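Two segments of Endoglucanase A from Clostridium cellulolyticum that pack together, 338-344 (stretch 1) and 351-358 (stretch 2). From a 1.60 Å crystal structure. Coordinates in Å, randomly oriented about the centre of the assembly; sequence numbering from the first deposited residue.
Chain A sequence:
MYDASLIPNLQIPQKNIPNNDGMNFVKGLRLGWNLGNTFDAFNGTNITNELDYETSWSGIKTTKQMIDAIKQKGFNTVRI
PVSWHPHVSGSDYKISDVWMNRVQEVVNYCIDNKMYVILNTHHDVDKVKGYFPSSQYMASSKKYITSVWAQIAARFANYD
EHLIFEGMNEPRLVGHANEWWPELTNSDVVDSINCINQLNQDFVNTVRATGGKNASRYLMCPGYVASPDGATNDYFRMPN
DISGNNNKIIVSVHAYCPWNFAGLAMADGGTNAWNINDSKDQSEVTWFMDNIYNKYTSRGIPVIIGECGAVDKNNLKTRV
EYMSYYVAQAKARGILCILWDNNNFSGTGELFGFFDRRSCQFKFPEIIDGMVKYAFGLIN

Stretch 1 (338-344) ILWDNNN
Stretch 2, residues 351-358: LFGFFDRR

Stretch 1 enters in a strand that begins earlier in the chain, extended at Ile-338 (phi/psi -129/117) and Leu-339 (-70/136), and stays extended through Trp-340 (-91/124) and Asp-341 (-132/114). It then turns at Asn-342 (-104/8) and at Asn-343, which has positive phi (61/21), before Asn-344 extends again (-94/110). Stretch 2 runs from Leu-351 (-78/75) through Phe-352 (-106/31), Gly-353 (-88/130) and Phe-354 (-129/-54) into a short strand at Phe-355 (-90/116) and Asp-356 (-78/99), then bends at Arg-357 (-62/-23) and Arg-358 (-67/-50). The nearest CA atoms across the stretches are those of Asn-343 and Gly-353, 4.2 Å apart; an ideal CB on Gly-353 would lie 2.6 Å from Asn-344 O, a clash, so the glycine permits this approach. One main-chain hydrogen bond joins the stretches, Asn-342 N to Phe-352 O (3.0 Å, 152°), and Asp-341 CA adds a CA-H...O contact to Phe-352 O at 3.2 Å.

Asp-341 (chi1 t, chi2 -26°) is the main polar clasp. Its carboxylate receives two successive amides, Phe-354 N to Asp-341 OD1 at 3.1 Å and Phe-355 N to Asp-341 OD2 at 2.8 Å, while Asn-343 N also donates to Asp-341 OD1 (3.2 Å), tying the turn of stretch 1 to the same group. Asn-342 (chi1 p, chi2 0°) works similarly: its OD1 accepts Asn-344 N at 3.1 Å and, weakly, Phe-352 N at 3.3 Å. Asn-343 (t, chi2 -137°) gives a weak hydrogen bond from ND2 to Phe-355 O (3.3 Å). The same Asn-343 ND2 donates to water 1 at 2.9 Å, which reaches Asp-356 OD1 weakly at 3.4 Å.

Aromatic rings pack beside this polar centre. Trp-340 (t, chi2 -106°) directs its edge toward the face of Phe-352 (m, chi2 -68°), offset, with five-membered-ring and phenyl centroids 5.3 Å apart, planes at 83°, and Trp-340 CD1 3.7 Å from Phe-352 CG. Leu-339, chi1 -148° and chi2 -145°, sets CD1 over one face of Phe-354 (m, chi2 -83°), 4.2 Å from the centroid, while Leu-339 CD2 touches Phe-354 CE2 at 3.5 Å. Trp-340 O meets that ring's edge, 3.4 Å from Phe-354 CE2, and is buried without a hydrogen-bond partner. Arg-357 (m, chi2 125°, chi3 91°, chi4 160°) lays its guanidinium against Asn-343, whose CB sits over one face, 3.6 Å from Arg-357 NH1.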

# COMPACT_ATOMS: atom_id res chain seq x y z
N ILE A 338 2.21 5.71 3.30
CA ILE A 338 1.16 4.97 4.02
C ILE A 338 1.87 3.95 4.91
O ILE A 338 2.60 3.09 4.43
CB ILE A 338 0.18 4.26 3.05
CG1 ILE A 338 -0.47 5.28 2.09
CG2 ILE A 338 -0.93 3.56 3.85
CD1 ILE A 338 -1.50 4.68 1.15
N LEU A 339 1.69 4.11 6.22
CA LEU A 339 2.30 3.25 7.24
C LEU A 339 1.70 1.85 7.26
O LEU A 339 0.48 1.69 7.16
CB LEU A 339 2.05 3.89 8.62
CG LEU A 339 3.00 3.80 9.82
CD1 LEU A 339 2.18 3.73 11.08
CD2 LEU A 339 3.94 2.65 9.75
N TRP A 340 2.55 0.83 7.35
CA TRP A 340 2.05 -0.55 7.46
C TRP A 340 1.91 -0.82 8.96
O TRP A 340 2.87 -0.66 9.72
CB TRP A 340 3.02 -1.56 6.85
CG TRP A 340 2.55 -3.00 7.02
CD1 TRP A 340 3.06 -3.93 7.89
CD2 TRP A 340 1.47 -3.64 6.33
NE1 TRP A 340 2.36 -5.11 7.78
CE2 TRP A 340 1.38 -4.96 6.83
CE3 TRP A 340 0.58 -3.24 5.33
CZ2 TRP A 340 0.42 -5.88 6.37
CZ3 TRP A 340 -0.37 -4.15 4.86
CH2 TRP A 340 -0.44 -5.46 5.39
N ASP A 341 0.72 -1.21 9.38
CA ASP A 341 0.45 -1.49 10.79
C ASP A 341 -0.27 -2.84 10.86
O ASP A 341 -1.40 -2.96 10.39
CB ASP A 341 -0.42 -0.38 11.37
CG ASP A 341 -0.47 -0.40 12.90
OD1 ASP A 341 -0.27 -1.47 13.51
OD2 ASP A 341 -0.73 0.67 13.48
N ASN A 342 0.39 -3.83 11.45
CA ASN A 342 -0.20 -5.17 11.56
C ASN A 342 -0.75 -5.56 12.93
O ASN A 342 -1.10 -6.72 13.15
CB ASN A 342 0.78 -6.24 11.05
CG ASN A 342 2.02 -6.37 11.92
OD1 ASN A 342 2.17 -5.68 12.92
ND2 ASN A 342 2.92 -7.26 11.52
N ASN A 343 -0.80 -4.60 13.85
CA ASN A 343 -1.33 -4.83 15.21
C ASN A 343 -0.56 -5.89 16.01
O ASN A 343 -1.05 -6.41 17.01
CB ASN A 343 -2.82 -5.20 15.12
CG ASN A 343 -3.54 -5.13 16.47
OD1 ASN A 343 -4.33 -6.02 16.80
ND2 ASN A 343 -3.30 -4.06 17.22
N ASN A 344 0.68 -6.16 15.61
CA ASN A 344 1.50 -7.16 16.28
C ASN A 344 2.41 -6.59 17.37
O ASN A 344 3.39 -5.89 17.07
CB ASN A 344 2.33 -7.95 15.26
CG ASN A 344 3.19 -9.02 15.91
OD1 ASN A 344 2.94 -9.44 17.04
ND2 ASN A 344 4.22 -9.47 15.20
N LEU A 351 7.22 -7.14 14.09
CA LEU A 351 6.63 -6.14 14.98
C LEU A 351 6.33 -4.81 14.30
O LEU A 351 7.06 -3.83 14.49
CB LEU A 351 7.52 -5.91 16.22
CG LEU A 351 7.74 -6.99 17.28
CD1 LEU A 351 6.50 -7.85 17.46
CD2 LEU A 351 8.92 -7.84 16.91
N PHE A 352 5.27 -4.79 13.50
CA PHE A 352 4.83 -3.58 12.81
C PHE A 352 3.57 -3.07 13.49
O PHE A 352 2.68 -2.51 12.85
CB PHE A 352 4.54 -3.85 11.32
CG PHE A 352 5.76 -3.89 10.45
CD1 PHE A 352 6.51 -2.74 10.22
CD2 PHE A 352 6.16 -5.07 9.85
CE1 PHE A 352 7.62 -2.77 9.40
CE2 PHE A 352 7.28 -5.11 9.03
CZ PHE A 352 8.01 -3.96 8.80
N GLY A 353 3.47 -3.30 14.79
CA GLY A 353 2.31 -2.83 15.52
C GLY A 353 2.55 -1.41 16.00
O GLY A 353 3.61 -1.13 16.56
N PHE A 354 1.61 -0.51 15.73
CA PHE A 354 1.72 0.88 16.16
C PHE A 354 0.44 1.27 16.90
O PHE A 354 0.48 1.70 18.05
CB PHE A 354 1.97 1.83 14.97
CG PHE A 354 3.28 1.58 14.27
CD1 PHE A 354 4.46 2.14 14.74
CD2 PHE A 354 3.33 0.77 13.13
CE1 PHE A 354 5.67 1.89 14.11
CE2 PHE A 354 4.54 0.52 12.49
CZ PHE A 354 5.72 1.08 12.98
N PHE A 355 -0.71 1.08 16.24
CA PHE A 355 -1.99 1.42 16.84
C PHE A 355 -2.54 0.21 17.60
O PHE A 355 -2.79 -0.84 16.99
CB PHE A 355 -2.98 1.85 15.75
CG PHE A 355 -4.36 2.18 16.26
CD1 PHE A 355 -4.58 3.33 17.01
CD2 PHE A 355 -5.44 1.38 15.93
CE1 PHE A 355 -5.86 3.67 17.43
CE2 PHE A 355 -6.73 1.71 16.35
CZ PHE A 355 -6.94 2.86 17.10
N ASP A 356 -2.67 0.33 18.91
CA ASP A 356 -3.19 -0.76 19.72
C ASP A 356 -4.71 -0.75 19.54
O ASP A 356 -5.41 0.05 20.15
CB ASP A 356 -2.84 -0.56 21.20
CG ASP A 356 -3.10 -1.81 22.03
OD1 ASP A 356 -2.27 -2.74 22.01
OD2 ASP A 356 -4.14 -1.86 22.72
N ARG A 357 -5.19 -1.62 18.66
CA ARG A 357 -6.62 -1.71 18.36
C ARG A 357 -7.49 -2.08 19.56
O ARG A 357 -8.67 -1.76 19.62
CB ARG A 357 -6.86 -2.66 17.18
CG ARG A 357 -6.70 -1.96 15.83
CD ARG A 357 -5.70 -2.63 14.89
NE ARG A 357 -6.33 -3.62 14.03
CZ ARG A 357 -5.83 -4.08 12.88
NH1 ARG A 357 -4.66 -3.67 12.41
NH2 ARG A 357 -6.50 -4.99 12.22
N ARG A 358 -6.86 -2.73 20.54
CA ARG A 358 -7.54 -3.14 21.76
C ARG A 358 -7.98 -1.92 22.59
O ARG A 358 -9.15 -1.81 22.96
CB ARG A 358 -6.60 -4.01 22.59
CG ARG A 358 -7.24 -4.80 23.70
CD ARG A 358 -6.18 -5.35 24.64
NE ARG A 358 -5.01 -5.86 23.92
CZ ARG A 358 -3.82 -5.28 23.92
NH1 ARG A 358 -3.62 -4.16 24.60
NH2 ARG A 358 -2.82 -5.82 23.24
O HOH W 1 -4.15 -4.61 19.91
O HOH W 2 5.05 -3.81 17.66